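Local coordinates for protein Pcdhgb2 (PDB 5SZR) that probably mediates calcium-dependent cell adhesion and may help establish and maintain specific neuronal connections in the brain, at residues P342-V354 with T386-D399. Residues are numbered along the deposited sequence; the frame is centred on the assembly and turned at random.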
# COMPACT_ATOMS: atom_id res chain seq x y z
N PRO A 342 -45.98 -67.35 -23.43
CA PRO A 342 -46.09 -68.80 -23.64
C PRO A 342 -45.50 -69.58 -22.48
O PRO A 342 -44.50 -69.18 -21.88
CB PRO A 342 -45.29 -69.02 -24.93
CG PRO A 342 -44.24 -67.93 -24.89
CD PRO A 342 -44.91 -66.74 -24.24
N ARG A 343 -46.14 -70.70 -22.15
CA ARG A 343 -45.69 -71.50 -21.02
C ARG A 343 -44.38 -72.21 -21.33
O ARG A 343 -43.56 -72.42 -20.42
CB ARG A 343 -46.76 -72.51 -20.62
CG ARG A 343 -47.94 -71.89 -19.88
CD ARG A 343 -48.92 -72.94 -19.40
NE ARG A 343 -49.38 -72.66 -18.05
CZ ARG A 343 -48.91 -73.26 -16.96
NH1 ARG A 343 -47.97 -74.19 -17.07
NH2 ARG A 343 -49.39 -72.94 -15.76
N ALA A 344 -44.16 -72.58 -22.58
CA ALA A 344 -42.91 -73.21 -23.00
C ALA A 344 -41.74 -72.22 -23.11
O ALA A 344 -40.73 -72.59 -23.72
CB ALA A 344 -43.11 -73.93 -24.34
N ALA A 345 -41.85 -71.01 -22.56
CA ALA A 345 -40.77 -70.03 -22.67
C ALA A 345 -39.52 -70.53 -21.96
O ALA A 345 -39.58 -70.98 -20.81
CB ALA A 345 -41.20 -68.69 -22.09
N GLU A 346 -38.39 -70.45 -22.64
CA GLU A 346 -37.10 -70.78 -22.06
C GLU A 346 -36.61 -69.63 -21.19
O GLU A 346 -36.95 -68.47 -21.45
CB GLU A 346 -36.08 -71.08 -23.15
CG GLU A 346 -36.57 -72.03 -24.23
CD GLU A 346 -36.72 -73.46 -23.73
OE1 GLU A 346 -35.98 -73.85 -22.81
OE2 GLU A 346 -37.58 -74.19 -24.27
N PRO A 347 -35.82 -69.92 -20.15
CA PRO A 347 -35.29 -68.84 -19.31
C PRO A 347 -34.59 -67.78 -20.14
O PRO A 347 -33.86 -68.08 -21.08
CB PRO A 347 -34.32 -69.57 -18.37
CG PRO A 347 -34.86 -70.96 -18.30
CD PRO A 347 -35.42 -71.25 -19.66
N GLY A 348 -34.83 -66.52 -19.79
CA GLY A 348 -34.34 -65.39 -20.55
C GLY A 348 -35.35 -64.77 -21.48
O GLY A 348 -35.08 -63.70 -22.04
N TYR A 349 -36.51 -65.41 -21.66
CA TYR A 349 -37.58 -64.86 -22.48
C TYR A 349 -37.95 -63.47 -22.00
O TYR A 349 -38.27 -63.27 -20.82
CB TYR A 349 -38.81 -65.78 -22.42
CG TYR A 349 -39.98 -65.31 -23.25
CD1 TYR A 349 -40.19 -65.80 -24.53
CD2 TYR A 349 -40.88 -64.38 -22.75
CE1 TYR A 349 -41.26 -65.37 -25.29
CE2 TYR A 349 -41.95 -63.94 -23.50
CZ TYR A 349 -42.14 -64.44 -24.77
OH TYR A 349 -43.20 -64.00 -25.52
N LEU A 350 -37.90 -62.50 -22.91
CA LEU A 350 -38.17 -61.10 -22.57
C LEU A 350 -39.68 -60.86 -22.56
O LEU A 350 -40.31 -60.78 -23.62
CB LEU A 350 -37.47 -60.17 -23.55
CG LEU A 350 -37.75 -58.68 -23.31
CD1 LEU A 350 -37.10 -58.22 -22.01
CD2 LEU A 350 -37.28 -57.83 -24.48
N VAL A 351 -40.26 -60.75 -21.36
CA VAL A 351 -41.69 -60.48 -21.25
C VAL A 351 -41.99 -59.05 -21.66
O VAL A 351 -42.86 -58.79 -22.51
CB VAL A 351 -42.18 -60.77 -19.82
CG1 VAL A 351 -43.66 -60.44 -19.69
CG2 VAL A 351 -41.91 -62.21 -19.45
N THR A 352 -41.28 -58.10 -21.07
CA THR A 352 -41.40 -56.69 -21.44
C THR A 352 -40.20 -55.96 -20.85
O THR A 352 -39.37 -56.54 -20.15
CB THR A 352 -42.72 -56.09 -20.96
OG1 THR A 352 -42.84 -54.74 -21.44
CG2 THR A 352 -42.78 -56.07 -19.43
N LYS A 353 -40.12 -54.67 -21.15
CA LYS A 353 -39.01 -53.84 -20.72
C LYS A 353 -39.56 -52.52 -20.23
O LYS A 353 -40.18 -51.78 -21.01
CB LYS A 353 -38.02 -53.63 -21.88
CG LYS A 353 -36.84 -52.75 -21.56
CD LYS A 353 -35.90 -52.73 -22.75
CE LYS A 353 -34.81 -51.70 -22.60
NZ LYS A 353 -33.91 -51.74 -23.78
N VAL A 354 -39.36 -52.22 -18.95
CA VAL A 354 -39.70 -50.91 -18.44
C VAL A 354 -38.74 -49.89 -19.03
O VAL A 354 -37.52 -50.07 -18.99
CB VAL A 354 -39.66 -50.89 -16.90
CG1 VAL A 354 -40.23 -49.60 -16.36
CG2 VAL A 354 -40.43 -52.08 -16.35
N THR A 386 -31.31 -52.34 -16.67
CA THR A 386 -31.98 -52.40 -17.97
C THR A 386 -33.49 -52.29 -17.87
O THR A 386 -34.14 -51.81 -18.81
CB THR A 386 -31.60 -53.69 -18.69
OG1 THR A 386 -32.10 -54.82 -17.95
CG2 THR A 386 -30.09 -53.81 -18.82
N GLY A 387 -34.08 -52.69 -16.75
CA GLY A 387 -35.53 -52.72 -16.69
C GLY A 387 -36.15 -53.77 -17.57
O GLY A 387 -37.34 -53.68 -17.90
N GLU A 388 -35.37 -54.77 -17.98
CA GLU A 388 -35.89 -55.88 -18.76
C GLU A 388 -36.50 -56.91 -17.83
O GLU A 388 -35.88 -57.33 -16.85
CB GLU A 388 -34.77 -56.51 -19.59
CG GLU A 388 -34.09 -55.55 -20.56
CD GLU A 388 -32.84 -56.14 -21.18
OE1 GLU A 388 -32.39 -57.21 -20.72
OE2 GLU A 388 -32.30 -55.52 -22.13
N VAL A 389 -37.74 -57.30 -18.13
CA VAL A 389 -38.46 -58.30 -17.35
C VAL A 389 -38.35 -59.62 -18.10
O VAL A 389 -38.93 -59.79 -19.18
CB VAL A 389 -39.93 -57.90 -17.15
CG1 VAL A 389 -40.70 -59.02 -16.45
CG2 VAL A 389 -40.02 -56.60 -16.37
N ARG A 390 -37.60 -60.57 -17.54
CA ARG A 390 -37.38 -61.86 -18.18
C ARG A 390 -37.84 -62.98 -17.26
O ARG A 390 -37.92 -62.83 -16.04
CB ARG A 390 -35.90 -62.05 -18.53
CG ARG A 390 -35.40 -61.05 -19.57
CD ARG A 390 -33.89 -61.05 -19.74
NE ARG A 390 -33.48 -60.05 -20.73
CZ ARG A 390 -33.31 -60.29 -22.02
NH1 ARG A 390 -33.49 -61.52 -22.49
NH2 ARG A 390 -32.95 -59.32 -22.84
N THR A 391 -38.17 -64.12 -17.87
CA THR A 391 -38.34 -65.33 -17.08
C THR A 391 -36.98 -65.81 -16.60
O THR A 391 -35.99 -65.74 -17.33
CB THR A 391 -39.02 -66.44 -17.91
OG1 THR A 391 -38.17 -66.81 -19.00
CG2 THR A 391 -40.36 -65.96 -18.46
N ALA A 392 -36.93 -66.26 -15.35
CA ALA A 392 -35.68 -66.72 -14.76
C ALA A 392 -35.59 -68.23 -14.64
O ALA A 392 -34.49 -68.75 -14.42
CB ALA A 392 -35.47 -66.09 -13.38
N ARG A 393 -36.70 -68.94 -14.77
CA ARG A 393 -36.71 -70.39 -14.67
C ARG A 393 -37.85 -70.94 -15.51
O ARG A 393 -38.82 -70.23 -15.81
CB ARG A 393 -36.85 -70.85 -13.21
CG ARG A 393 -38.23 -70.61 -12.62
CD ARG A 393 -38.41 -71.34 -11.30
NE ARG A 393 -39.82 -71.47 -10.93
CZ ARG A 393 -40.45 -70.66 -10.08
NH1 ARG A 393 -41.73 -70.86 -9.80
NH2 ARG A 393 -39.79 -69.66 -9.50
N ALA A 394 -37.72 -72.20 -15.91
CA ALA A 394 -38.79 -72.84 -16.65
C ALA A 394 -40.06 -72.86 -15.80
O ALA A 394 -40.01 -73.12 -14.59
CB ALA A 394 -38.40 -74.26 -17.05
N LEU A 395 -41.19 -72.57 -16.43
CA LEU A 395 -42.45 -72.53 -15.71
C LEU A 395 -42.81 -73.92 -15.20
O LEU A 395 -42.74 -74.91 -15.93
CB LEU A 395 -43.55 -72.00 -16.63
CG LEU A 395 -44.84 -71.58 -15.93
CD1 LEU A 395 -44.54 -70.52 -14.88
CD2 LEU A 395 -45.83 -71.06 -16.94
N GLY A 396 -43.17 -73.99 -13.91
CA GLY A 396 -43.51 -75.26 -13.30
C GLY A 396 -45.00 -75.56 -13.35
O GLY A 396 -45.83 -74.69 -13.62
N ASP A 397 -45.33 -76.82 -13.08
CA ASP A 397 -46.73 -77.25 -13.14
C ASP A 397 -47.56 -76.63 -12.02
O ASP A 397 -48.77 -76.46 -12.19
CB ASP A 397 -46.82 -78.77 -13.09
CG ASP A 397 -46.95 -79.40 -14.47
OD1 ASP A 397 -46.36 -80.47 -14.70
OD2 ASP A 397 -47.66 -78.82 -15.32
N ARG A 398 -46.94 -76.31 -10.89
CA ARG A 398 -47.64 -75.73 -9.75
C ARG A 398 -47.57 -74.21 -9.73
O ARG A 398 -47.90 -73.61 -8.70
CB ARG A 398 -47.08 -76.30 -8.45
CG ARG A 398 -47.33 -77.79 -8.26
CD ARG A 398 -46.78 -78.27 -6.93
N ASP A 399 -47.16 -73.58 -10.82
CA ASP A 399 -47.07 -72.12 -10.89
C ASP A 399 -48.37 -71.55 -11.45
O ASP A 399 -48.89 -72.06 -12.45
CB ASP A 399 -45.88 -71.69 -11.74
CG ASP A 399 -44.55 -72.05 -11.11
OD1 ASP A 399 -44.48 -72.14 -9.86
OD2 ASP A 399 -43.57 -72.24 -11.86
O HOH W 1 -35.21 -48.93 -19.67
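A classic beta bulge, Val351 and Thr352 both facing Val389, marks the antiparallel pairing of the central strands 350-357 and 388-391 in one sheet of the chain's last cadherin domain. Val389 O accepts from Val351 N at 2.7 Å and, weakly, from Thr352 N at 3.5 Å; Val389 N returns a 2.7 Å bond to Thr352 O. Beyond the bulge, Val354 N bonds to Gly387 O; before it, Thr391 N bonds to Tyr349 O and Gly348 N to Thr391 O. On the core side, Thr352 CG2 lies alongside Val389 CB and CG2, Val351 CB meets the other branch, CG1, and Leu423 and Leu425 of strand 418-428 pack against Val389 and Val351.

The other face carries Leu350, Lys353, Glu388 and Arg390. With CG anti to its carbonyl carbon (chi1 -64°), the extended Arg390 chain passes Gly348 O and sends NH1 to it (2.7 Å), bent at the hydrogen (132°). Its NE and NH2 grip Glu388 OE1 side-on, both 3.0 Å away, from one side of the carboxylate plane; Leu350 CD1 sits over a guanidinium face. With an alanine in place of Arg390, Glu388 is likely to lose its salt-bridge mate and the Gly348 carbonyl this donor. Leu395 CD2 lies over the centre of the Arg343 guanidinium, 3.7 Å above its plane. Three N-H donors thus fix the rotation of the Arg390 guanidinium, tying its charge to the turn before strand 350-357 and to Glu388.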